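Local atomic coordinates of aldehyde dehydrogenase (Burkholderia vietnamiensis, PDB entry 5KF0), a protein that probably oxidises aldehydes to carboxylic acids with a nicotinamide dinucleotide as electron acceptor, and is seen here with NADPH bound. Residues A[160-164]-A[165-169]; A[170-173]-A[174-178]; A[204-208]-A[209-213]; A[432-436]-A[437-441]. One frame throughout, in Å; residues are numbered along the deposited sequence. Where two conformers were deposited one is given.

Contact 1: residues A[160-164]-A[165-169]. With NDP (NADPH dihydro-nicotinamide-adenine-dinucleotide phosphate), chain E.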
loop_
_atom_site.group_PDB
_atom_site.type_symbol
_atom_site.label_atom_id
_atom_site.label_comp_id
_atom_site.label_asym_id
_atom_site.label_seq_id
_atom_site.Cartn_x
_atom_site.Cartn_y
_atom_site.Cartn_z
ATOM N N PRO A 160 -4.078 -28.831 -14.285
ATOM C CA PRO A 160 -3.513 -29.706 -15.323
ATOM C C PRO A 160 -2.714 -30.865 -14.762
ATOM O O PRO A 160 -2.619 -31.048 -13.541
ATOM C CB PRO A 160 -2.612 -28.754 -16.106
ATOM C CG PRO A 160 -2.034 -27.908 -14.987
ATOM C CD PRO A 160 -3.164 -27.713 -13.980
ATOM N N PHE A 161 -2.116 -31.662 -15.653
ATOM C CA PHE A 161 -1.486 -32.896 -15.198
ATOM C C PHE A 161 -0.087 -32.687 -14.638
ATOM O O PHE A 161 0.392 -33.553 -13.904
ATOM C CB PHE A 161 -1.401 -33.929 -16.338
ATOM C CG PHE A 161 -0.200 -33.736 -17.258
ATOM C CD1 PHE A 161 1.034 -34.298 -16.954
ATOM C CD2 PHE A 161 -0.324 -32.988 -18.422
ATOM C CE1 PHE A 161 2.137 -34.107 -17.798
ATOM C CE2 PHE A 161 0.755 -32.804 -19.264
ATOM C CZ PHE A 161 1.987 -33.369 -18.956
ATOM N N ASN A 162 0.608 -31.602 -15.005
ATOM C CA ASN A 162 2.065 -31.684 -14.892
ATOM C C ASN A 162 2.607 -31.228 -13.546
ATOM O O ASN A 162 3.596 -31.789 -13.066
ATOM C CB ASN A 162 2.745 -30.901 -16.017
ATOM C CG ASN A 162 2.445 -29.422 -15.961
ATOM O OD1 ASN A 162 1.313 -29.010 -15.711
ATOM N ND2 ASN A 162 3.463 -28.613 -16.217
ATOM N N PHE A 163 2.004 -30.216 -12.926
ATOM C CA PHE A 163 2.321 -29.831 -11.552
ATOM C C PHE A 163 1.014 -29.942 -10.777
ATOM O O PHE A 163 0.446 -28.929 -10.345
ATOM C CB PHE A 163 2.892 -28.413 -11.435
ATOM C CG PHE A 163 4.012 -28.083 -12.402
ATOM C CD1 PHE A 163 4.952 -29.033 -12.795
ATOM C CD2 PHE A 163 4.139 -26.798 -12.893
ATOM C CE1 PHE A 163 5.981 -28.692 -13.676
ATOM C CE2 PHE A 163 5.165 -26.450 -13.766
ATOM C CZ PHE A 163 6.082 -27.399 -14.162
ATOM N N PRO A 164 0.491 -31.158 -10.607
ATOM C CA PRO A 164 -0.890 -31.277 -10.108
ATOM C C PRO A 164 -1.053 -30.835 -8.669
ATOM O O PRO A 164 -2.118 -30.318 -8.316
ATOM C CB PRO A 164 -1.201 -32.766 -10.280
ATOM C CG PRO A 164 0.132 -33.445 -10.201
ATOM C CD PRO A 164 1.111 -32.481 -10.842
ATOM N N LEU A 165 -0.043 -31.030 -7.822
ATOM C CA LEU A 165 -0.146 -30.576 -6.439
ATOM C C LEU A 165 -0.073 -29.060 -6.362
ATOM O O LEU A 165 -0.974 -28.406 -5.826
ATOM C CB LEU A 165 0.963 -31.202 -5.589
ATOM C CG LEU A 165 0.792 -32.690 -5.293
ATOM C CD1 LEU A 165 1.981 -33.215 -4.502
ATOM C CD2 LEU A 165 -0.493 -32.927 -4.536
ATOM N N ASN A 166 1.004 -28.473 -6.889
ATOM C CA ASN A 166 1.209 -27.054 -6.637
ATOM C C ASN A 166 0.234 -26.171 -7.409
ATOM O O ASN A 166 -0.155 -25.108 -6.907
ATOM C CB ASN A 166 2.639 -26.646 -6.961
ATOM C CG ASN A 166 3.002 -25.319 -6.298
ATOM O OD1 ASN A 166 2.648 -25.076 -5.136
ATOM N ND2 ASN A 166 3.670 -24.466 -7.028
ATOM N N LEU A 167 -0.167 -26.572 -8.621
ATOM C CA LEU A 167 -1.112 -25.731 -9.352
ATOM C C LEU A 167 -2.522 -25.840 -8.779
ATOM O O LEU A 167 -3.288 -24.872 -8.834
ATOM C CB LEU A 167 -1.073 -26.063 -10.839
ATOM C CG LEU A 167 0.291 -25.691 -11.432
ATOM C CD1 LEU A 167 0.399 -26.242 -12.865
ATOM C CD2 LEU A 167 0.539 -24.159 -11.397
ATOM N N ALA A 168 -2.883 -26.981 -8.199
ATOM C CA ALA A 168 -4.113 -27.018 -7.416
ATOM C C ALA A 168 -4.000 -26.114 -6.193
ATOM O O ALA A 168 -4.949 -25.395 -5.852
ATOM C CB ALA A 168 -4.429 -28.456 -6.998
ATOM N N ALA A 169 -2.836 -26.125 -5.534
ATOM C CA ALA A 169 -2.626 -25.304 -4.339
ATOM C C ALA A 169 -2.787 -23.824 -4.638
ATOM O O ALA A 169 -3.290 -23.072 -3.792
ATOM C CB ALA A 169 -1.238 -25.567 -3.747
HETATM P PA NDP E . -5.218 -29.549 -20.788
HETATM O O1A NDP E . -5.688 -28.246 -21.342
HETATM O O2A NDP E . -5.250 -30.675 -21.822
HETATM O O5B NDP E . -6.055 -30.000 -19.514
HETATM C C5B NDP E . -6.018 -29.133 -18.353
HETATM C C4B NDP E . -7.253 -29.377 -17.527
HETATM O O4B NDP E . -8.414 -28.902 -18.244
HETATM C C3B NDP E . -7.535 -30.851 -17.204
HETATM O O3B NDP E . -8.135 -30.967 -15.916
HETATM C C2B NDP E . -8.552 -31.216 -18.285
HETATM O O2B NDP E . -9.412 -32.325 -17.953
HETATM C C1B NDP E . -9.372 -29.938 -18.288
HETATM N N9A NDP E . -10.205 -29.758 -19.470
HETATM C C8A NDP E . -9.859 -29.882 -20.789
HETATM N N7A NDP E . -10.830 -29.591 -21.623
HETATM C C5A NDP E . -11.888 -29.257 -20.792
HETATM C C6A NDP E . -13.209 -28.842 -21.053
HETATM N N6A NDP E . -13.725 -28.717 -22.282
HETATM N N1A NDP E . -14.001 -28.568 -19.991
HETATM C C2A NDP E . -13.504 -28.711 -18.761
HETATM N N3A NDP E . -12.281 -29.100 -18.391
HETATM C C4A NDP E . -11.519 -29.360 -19.461
HETATM O O3 NDP E . -3.740 -29.369 -20.233
HETATM P PN NDP E . -2.676 -30.389 -19.634
HETATM O O1N NDP E . -3.262 -31.099 -18.468
HETATM O O2N NDP E . -2.203 -31.256 -20.772
HETATM O O5D NDP E . -1.492 -29.470 -19.117
HETATM C C5D NDP E . -0.488 -28.874 -19.956
HETATM C C4D NDP E . -0.896 -27.458 -20.276
HETATM O O4D NDP E . -1.061 -26.700 -19.047
HETATM C C3D NDP E . 0.155 -26.717 -21.107
HETATM O O3D NDP E . -0.419 -25.929 -22.144
HETATM C C2D NDP E . 0.859 -25.867 -20.051
HETATM O O2D NDP E . 1.553 -24.717 -20.524
HETATM C C1D NDP E . -0.309 -25.505 -19.144
HETATM N N1N NDP E . 0.223 -25.107 -17.846
HETATM C C2N NDP E . 0.049 -23.832 -17.360
HETATM C C3N NDP E . 0.663 -23.389 -16.245
HETATM C C7N NDP E . 0.405 -22.039 -15.676
HETATM O O7N NDP E . 0.458 -21.909 -14.445
HETATM N N7N NDP E . 0.199 -21.015 -16.502
HETATM C C4N NDP E . 1.663 -24.248 -15.558
HETATM C C5N NDP E . 1.515 -25.675 -15.963
HETATM C C6N NDP E . 0.888 -26.013 -17.074
HETATM P P2B NDP E . -8.966 -33.871 -18.274
HETATM O O1X NDP E . -7.552 -33.857 -18.719
HETATM O O2X NDP E . -9.268 -34.582 -16.988
HETATM O O3X NDP E . -9.905 -34.368 -19.353
#
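L167 meets F163, four residues earlier in the chain, where the loop after strand 155-158 winds into helix 164-178. The leucine CD1 packs against F163 CB at 3.6 Å, the two side chains crossing obliquely, and against P160 CG at 3.6 Å, here nearly at a right angle. With CG beside the backbone N (chi1 -66°), L167 sends that same methyl to the nicotinamide ring, 3.3 Å from C5N of NADPH. L167 N donates to F163 O at 3.0 Å as the chain winds into the helix. A168 N to P164 O is a weak bond, and A168 CB presses on that same P164 O at 3.2 Å. N162 lays its ND2 over the centre of the F163 ring, 3.4 Å above the plane, while its amide also borders the nicotinamide; ND2 is bonded to Q291 O. F161 N donates to phosphate oxygen O1N of the cofactor at 3.1 Å. This is the strand-loop-helix corner of the aldehyde dehydrogenase cofactor domain, lining the NADPH pocket. Helix 103-123 packs on F163 and P164, helix 88-99 sets L95 against P164 and L91 against L165, and strand 232-236 brings T236 against P160 and L167.

Contact 2: residues A[170-173]-A[174-178]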
loop_
_atom_site.group_PDB
_atom_site.type_symbol
_atom_site.label_atom_id
_atom_site.label_comp_id
_atom_site.label_asym_id
_atom_site.label_seq_id
_atom_site.Cartn_x
_atom_site.Cartn_y
_atom_site.Cartn_z
ATOM N N HIS A 170 -2.372 -23.383 -5.831
ATOM C CA HIS A 170 -2.482 -21.966 -6.160
ATOM C C HIS A 170 -3.920 -21.520 -6.371
ATOM O O HIS A 170 -4.151 -20.313 -6.498
ATOM C CB HIS A 170 -1.610 -21.644 -7.389
ATOM C CG HIS A 170 -0.201 -21.296 -7.019
ATOM N ND1 HIS A 170 0.125 -20.108 -6.396
ATOM C CD2 HIS A 170 0.957 -21.998 -7.120
ATOM C CE1 HIS A 170 1.424 -20.086 -6.145
ATOM N NE2 HIS A 170 1.951 -21.220 -6.577
ATOM N N LYS A 171 -4.884 -22.441 -6.389
ATOM C CA LYS A 171 -6.299 -22.088 -6.363
ATOM C C LYS A 171 -6.946 -22.388 -5.020
ATOM O O LYS A 171 -7.632 -21.529 -4.458
ATOM C CB LYS A 171 -7.048 -22.827 -7.486
ATOM C CG LYS A 171 -6.410 -22.600 -8.877
ATOM C CD LYS A 171 -7.250 -23.223 -10.001
ATOM C CE LYS A 171 -6.460 -23.236 -11.320
ATOM N NZ LYS A 171 -6.127 -21.850 -11.795
ATOM N N VAL A 172 -6.702 -23.588 -4.486
ATOM C CA VAL A 172 -7.310 -24.029 -3.230
ATOM C C VAL A 172 -6.876 -23.139 -2.073
ATOM O O VAL A 172 -7.701 -22.706 -1.258
ATOM C CB VAL A 172 -6.945 -25.500 -2.962
ATOM C CG1 VAL A 172 -7.337 -25.911 -1.542
ATOM C CG2 VAL A 172 -7.607 -26.409 -3.997
ATOM N N ALA A 173 -5.561 -22.914 -1.936
ATOM C CA ALA A 173 -5.082 -22.207 -0.750
ATOM C C ALA A 173 -5.584 -20.768 -0.702
ATOM O O ALA A 173 -6.058 -20.338 0.366
ATOM C CB ALA A 173 -3.553 -22.286 -0.671
ATOM N N PRO A 174 -5.534 -19.987 -1.783
ATOM C CA PRO A 174 -6.118 -18.631 -1.720
ATOM C C PRO A 174 -7.622 -18.644 -1.543
ATOM O O PRO A 174 -8.165 -17.743 -0.884
ATOM C CB PRO A 174 -5.730 -17.993 -3.060
ATOM C CG PRO A 174 -4.860 -18.959 -3.768
ATOM C CD PRO A 174 -4.849 -20.262 -3.063
ATOM N N ALA A 175 -8.318 -19.639 -2.100
ATOM C CA ALA A 175 -9.758 -19.711 -1.894
ATOM C C ALA A 175 -10.082 -19.847 -0.416
ATOM O O ALA A 175 -10.998 -19.186 0.088
ATOM C CB ALA A 175 -10.348 -20.883 -2.683
ATOM N N LEU A 176 -9.334 -20.697 0.299
ATOM C CA LEU A 176 -9.557 -20.847 1.739
ATOM C C LEU A 176 -9.210 -19.563 2.485
ATOM O O LEU A 176 -9.945 -19.143 3.395
ATOM C CB LEU A 176 -8.730 -22.020 2.273
ATOM C CG LEU A 176 -9.144 -23.391 1.725
ATOM C CD1 LEU A 176 -8.055 -24.420 1.998
ATOM C CD2 LEU A 176 -10.458 -23.835 2.346
ATOM N N ALA A 177 -8.102 -18.916 2.098
ATOM C CA ALA A 177 -7.726 -17.649 2.716
ATOM C C ALA A 177 -8.799 -16.595 2.496
ATOM O O ALA A 177 -9.094 -15.798 3.399
ATOM C CB ALA A 177 -6.392 -17.158 2.145
ATOM N N ALA A 178 -9.385 -16.571 1.296
ATOM C CA ALA A 178 -10.371 -15.553 0.940
ATOM C C ALA A 178 -11.763 -15.869 1.457
ATOM O O ALA A 178 -12.600 -14.963 1.518
ATOM C CB ALA A 178 -10.445 -15.388 -0.580
#
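V172 has CG1 anti to the backbone N (chi1 169°), and L176 has CG beside its own N (chi1 -65°); with these torsions, one helical turn apart, the two side chains lie side by side and point the same way. Their methyls meet at V172 CG1 and L176 CD1, 3.9 Å apart, on the flank of helix 164-178. L176 CG also rests on V172 O, the carbonyl that accepts L176 N at 3.0 Å. The bond from A177 N to A173 O is equally short, and A175 N reaches K171 O at 3.1 Å. P174 interrupts this series of helical bonds: its N has no hydrogen to give to H170 O, and the ring carbon CG sits 3.1 Å from that oxygen instead. The helix kinks here, and A173 CB lies a tight 3.4 Å from P174 CD, as the peptide link before a proline largely imposes. The helix is the crossover of a beta-alpha-beta unit, with V172 and A175 packed on strand 182-185, A173 on helix 103-123 and P174 on helix 467-473. At the polar ends, K171 NZ makes a salt bridge with E465 and hydrogen bonds to S234 and T236, while H170 NE2 is bonded to D450. Chemically, the missing amide hydrogen costs one helical bond but not the helix, since the bonds donated by A175, L176 and A177 follow directly after the proline.

Contact 3: residues A[204-208]-A[209-213]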
loop_
_atom_site.group_PDB
_atom_site.type_symbol
_atom_site.label_atom_id
_atom_site.label_comp_id
_atom_site.label_asym_id
_atom_site.label_seq_id
_atom_site.Cartn_x
_atom_site.Cartn_y
_atom_site.Cartn_z
ATOM N N THR A 204 -10.603 -31.073 8.684
ATOM C CA THR A 204 -10.788 -29.788 9.339
ATOM C C THR A 204 -12.262 -29.512 9.613
ATOM O O THR A 204 -13.159 -30.205 9.129
ATOM C CB THR A 204 -10.220 -28.644 8.501
ATOM O OG1 THR A 204 -11.060 -28.429 7.360
ATOM C CG2 THR A 204 -8.802 -28.946 8.055
ATOM N N ASN A 205 -12.493 -28.436 10.367
ATOM C CA ASN A 205 -13.805 -27.962 10.765
ATOM C C ASN A 205 -14.479 -27.082 9.736
ATOM O O ASN A 205 -15.386 -26.326 10.105
ATOM C CB ASN A 205 -13.692 -27.195 12.084
ATOM C CG ASN A 205 -14.263 -27.968 13.225
ATOM O OD1 ASN A 205 -14.721 -27.399 14.214
ATOM N ND2 ASN A 205 -14.253 -29.292 13.095
ATOM N N LEU A 206 -14.086 -27.149 8.473
ATOM C CA LEU A 206 -14.701 -26.286 7.476
ATOM C C LEU A 206 -16.196 -26.564 7.374
ATOM O O LEU A 206 -16.624 -27.719 7.502
ATOM C CB LEU A 206 -14.056 -26.514 6.112
ATOM C CG LEU A 206 -12.667 -25.924 5.934
ATOM C CD1 LEU A 206 -12.014 -26.534 4.697
ATOM C CD2 LEU A 206 -12.775 -24.405 5.812
ATOM N N PRO A 207 -17.016 -25.540 7.121
ATOM C CA PRO A 207 -18.452 -25.772 6.910
ATOM C C PRO A 207 -18.678 -26.737 5.755
ATOM O O PRO A 207 -17.954 -26.713 4.762
ATOM C CB PRO A 207 -18.992 -24.374 6.581
ATOM C CG PRO A 207 -17.959 -23.410 7.095
ATOM C CD PRO A 207 -16.643 -24.121 7.019
ATOM N N LYS A 208 -19.693 -27.593 5.889
ATOM C CA LYS A 208 -20.003 -28.528 4.820
ATOM C C LYS A 208 -20.388 -27.778 3.553
ATOM O O LYS A 208 -21.186 -26.829 3.587
ATOM C CB LYS A 208 -21.130 -29.472 5.237
ATOM C CG LYS A 208 -20.682 -30.529 6.229
ATOM C CD LYS A 208 -19.259 -31.009 5.949
ATOM C CE LYS A 208 -18.894 -32.267 6.734
ATOM N NZ LYS A 208 -18.174 -31.979 8.001
ATOM N N GLY A 209 -19.789 -28.194 2.432
ATOM C CA GLY A 209 -19.896 -27.491 1.173
ATOM C C GLY A 209 -18.756 -26.534 0.887
ATOM O O GLY A 209 -18.708 -25.966 -0.212
ATOM N N ALA A 210 -17.848 -26.325 1.846
ATOM C CA ALA A 210 -16.678 -25.492 1.579
ATOM C C ALA A 210 -15.861 -26.026 0.414
ATOM O O ALA A 210 -15.279 -25.239 -0.341
ATOM C CB ALA A 210 -15.790 -25.396 2.825
ATOM N N PHE A 211 -15.800 -27.343 0.238
ATOM C CA PHE A 211 -15.015 -27.851 -0.877
ATOM C C PHE A 211 -15.582 -29.161 -1.395
ATOM O O PHE A 211 -16.191 -29.940 -0.657
ATOM C CB PHE A 211 -13.542 -28.035 -0.487
ATOM C CG PHE A 211 -13.284 -29.207 0.420
ATOM C CD1 PHE A 211 -12.889 -30.426 -0.107
ATOM C CD2 PHE A 211 -13.408 -29.081 1.804
ATOM C CE1 PHE A 211 -12.637 -31.510 0.726
ATOM C CE2 PHE A 211 -13.144 -30.162 2.652
ATOM C CZ PHE A 211 -12.753 -31.377 2.106
ATOM N N SER A 212 -15.392 -29.369 -2.694
ATOM C CA SER A 212 -15.504 -30.667 -3.330
ATOM C C SER A 212 -14.306 -30.834 -4.249
ATOM O O SER A 212 -13.833 -29.864 -4.847
ATOM C CB SER A 212 -16.817 -30.810 -4.129
ATOM O OG SER A 212 -17.949 -30.773 -3.264
ATOM N N VAL A 213 -13.807 -32.066 -4.359
ATOM C CA VAL A 213 -12.744 -32.390 -5.311
ATOM C C VAL A 213 -13.263 -33.568 -6.132
ATOM O O VAL A 213 -13.444 -34.673 -5.603
ATOM C CB VAL A 213 -11.409 -32.716 -4.623
ATOM C CG1 VAL A 213 -10.352 -33.112 -5.666
ATOM C CG2 VAL A 213 -10.921 -31.504 -3.804
#
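P207 O is gripped by A210 N at 2.9 Å, with an N-H...O angle of 153°. N20 ND2 adds a second, weak bond to the same oxygen. The bond from A210 closes a type II beta turn over P207, K208, G209 and A210. G209 occupies its third position with a positive phi (95°), as the type II turn requires, and its N is held by N20 OD1. A210 CB points toward the preceding residues, 3.2 Å from P207 O and 3.9 Å from L206 CB. The turn leads from the loop after helix 192-202 into strand 211-213, which lies at the outer end, within this chain, of the parallel part of the cofactor-domain sheet and runs beside strand 182-185. At the start of that strand, F211 has CG between its backbone N and carbonyl carbon (chi1 73°), which turns the ring back along the chain. Its CD2 approaches L206 CD1 at 4.1 Å, the two side chains crossing at about a right angle. Upstream, T204 OG1 takes a weak bond from L206 N and is also hydrogen-bonded to L201 O. Helix 62-67 lays M65 against L206, P207 and A210, and V76 of helix 70-86 covers L206 as well.

Contact 4: residues A[432-436]-A[437-441]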
loop_
_atom_site.group_PDB
_atom_site.type_symbol
_atom_site.label_atom_id
_atom_site.label_comp_id
_atom_site.label_asym_id
_atom_site.label_seq_id
_atom_site.Cartn_x
_atom_site.Cartn_y
_atom_site.Cartn_z
ATOM N N ASP A 432 11.223 -3.222 -20.405
ATOM C CA ASP A 432 10.376 -2.340 -21.210
ATOM C C ASP A 432 9.680 -3.083 -22.344
ATOM O O ASP A 432 8.517 -2.803 -22.655
ATOM C CB ASP A 432 11.204 -1.227 -21.862
ATOM C CG ASP A 432 11.667 -0.146 -20.907
ATOM O OD1 ASP A 432 11.252 -0.097 -19.733
ATOM O OD2 ASP A 432 12.457 0.704 -21.384
ATOM N N GLU A 433 10.411 -3.965 -23.037
ATOM C CA GLU A 433 10.027 -4.385 -24.379
ATOM C C GLU A 433 9.509 -5.810 -24.482
ATOM O O GLU A 433 8.806 -6.116 -25.452
ATOM C CB GLU A 433 11.215 -4.240 -25.346
ATOM C CG GLU A 433 11.722 -2.810 -25.502
ATOM C CD GLU A 433 10.645 -1.880 -26.021
ATOM O OE1 GLU A 433 9.950 -2.262 -26.986
ATOM O OE2 GLU A 433 10.492 -0.777 -25.459
ATOM N N LEU A 434 9.837 -6.690 -23.539
ATOM C CA LEU A 434 9.391 -8.079 -23.641
ATOM C C LEU A 434 7.932 -8.171 -23.214
ATOM O O LEU A 434 7.598 -7.862 -22.065
ATOM C CB LEU A 434 10.262 -8.998 -22.789
ATOM C CG LEU A 434 11.673 -9.182 -23.361
ATOM C CD1 LEU A 434 12.488 -10.095 -22.424
ATOM C CD2 LEU A 434 11.643 -9.752 -24.790
ATOM N N GLU A 435 7.066 -8.603 -24.140
ATOM C CA GLU A 435 5.628 -8.678 -23.864
ATOM C C GLU A 435 5.329 -10.026 -23.216
ATOM O O GLU A 435 4.840 -10.978 -23.837
ATOM C CB GLU A 435 4.801 -8.452 -25.124
ATOM C CG GLU A 435 3.333 -8.235 -24.761
ATOM C CD GLU A 435 2.446 -7.826 -25.920
ATOM O OE1 GLU A 435 2.922 -7.765 -27.073
ATOM O OE2 GLU A 435 1.252 -7.563 -25.658
ATOM N N VAL A 436 5.639 -10.093 -21.917
ATOM C CA VAL A 436 5.488 -11.289 -21.104
ATOM C C VAL A 436 4.943 -10.870 -19.745
ATOM O O VAL A 436 5.003 -9.697 -19.353
ATOM C CB VAL A 436 6.827 -12.050 -20.919
ATOM C CG1 VAL A 436 7.341 -12.586 -22.248
ATOM C CG2 VAL A 436 7.871 -11.123 -20.318
ATOM N N GLY A 437 4.408 -11.847 -19.024
ATOM C CA GLY A 437 4.025 -11.593 -17.644
ATOM C C GLY A 437 5.225 -11.287 -16.770
ATOM O O GLY A 437 5.199 -10.352 -15.965
ATOM N N GLY A 438 6.296 -12.062 -16.923
ATOM C CA GLY A 438 7.466 -11.889 -16.083
ATOM C C GLY A 438 8.769 -12.052 -16.843
ATOM O O GLY A 438 8.909 -12.950 -17.682
ATOM N N VAL A 439 9.723 -11.178 -16.541
ATOM C CA VAL A 439 11.065 -11.179 -17.120
ATOM C C VAL A 439 12.023 -11.585 -16.010
ATOM O O VAL A 439 12.056 -10.943 -14.955
ATOM C CB VAL A 439 11.439 -9.796 -17.675
ATOM C CG1 VAL A 439 12.893 -9.777 -18.134
ATOM C CG2 VAL A 439 10.507 -9.387 -18.823
ATOM N N VAL A 440 12.797 -12.649 -16.229
ATOM C CA VAL A 440 13.749 -13.135 -15.232
ATOM C C VAL A 440 15.150 -12.727 -15.663
ATOM O O VAL A 440 15.569 -13.023 -16.792
ATOM C CB VAL A 440 13.642 -14.660 -15.048
ATOM C CG1 VAL A 440 14.607 -15.132 -13.961
ATOM C CG2 VAL A 440 12.201 -15.057 -14.703
ATOM N N ILE A 441 15.874 -12.041 -14.778
ATOM C CA ILE A 441 17.228 -11.559 -15.066
ATOM C C ILE A 441 18.223 -12.445 -14.332
ATOM O O ILE A 441 18.149 -12.589 -13.104
ATOM C CB ILE A 441 17.414 -10.083 -14.661
ATOM C CG1 ILE A 441 16.409 -9.177 -15.393
ATOM C CG2 ILE A 441 18.861 -9.633 -14.937
ATOM C CD1 ILE A 441 16.557 -9.193 -16.918
#
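This is a purely apolar contact round the bend that carries the chain from helix 424-433 into strand 438-441, with L434 and V436 closing on V439. No hydrogen bond crosses it. The V439 methyl CG2 does the touching on the strand side: it lies 3.5 Å from V436 CG2, tighter than usual van der Waals contact, and 4.0 Å from L434 CB. Both pairs of side chains cross at about a right angle. V436 turns CG2 between its backbone N and carbonyl carbon while CG1 stands beside the N (chi1 -65°), and the same CG2 also comes 3.4 Å from G438 O. L434, the first residue to leave helical backbone angles, adds CD1 at 4.2 Å from the same V439 methyl. The bend joins the helix and second strand of the beta-alpha-beta unit formed by strand 416-420, helix 424-433 and strand 438-441. In the bend itself, E435 is the centre of an inverse gamma turn, marked by a weak bond from V436 N to L434 O. Helix 401-409 packs on L434 through L405 and V408, and N409 of that helix holds E433 O and E435 N. From G438 to I441 the strand pairs in parallel with a strand of the second subunit, carrying the sheet across the interface, and D432 forms salt bridges with R148 of the second subunit and R484 of the third.

In the fold
Following the chain, contact 1 closes the turn from strand 155-158 into helix 164-178, and contact 2 continues along that helix, touching contact 1 where A169 O meets P174 CD. Contact 3 comes next, turning the loop after helix 192-202 into strand 211-213; it packs on contact 2 through L206 CD1 and L176 CD2, 3.9 Å apart. These three lie in the cofactor-binding part of the fold, running from the NADPH pocket out to the end strand. Contact 4 belongs to the other large sheet, at the subunit interface, its centre about 39 Å from that of contact 3. All four are local and follow in series, so none nests or crosses.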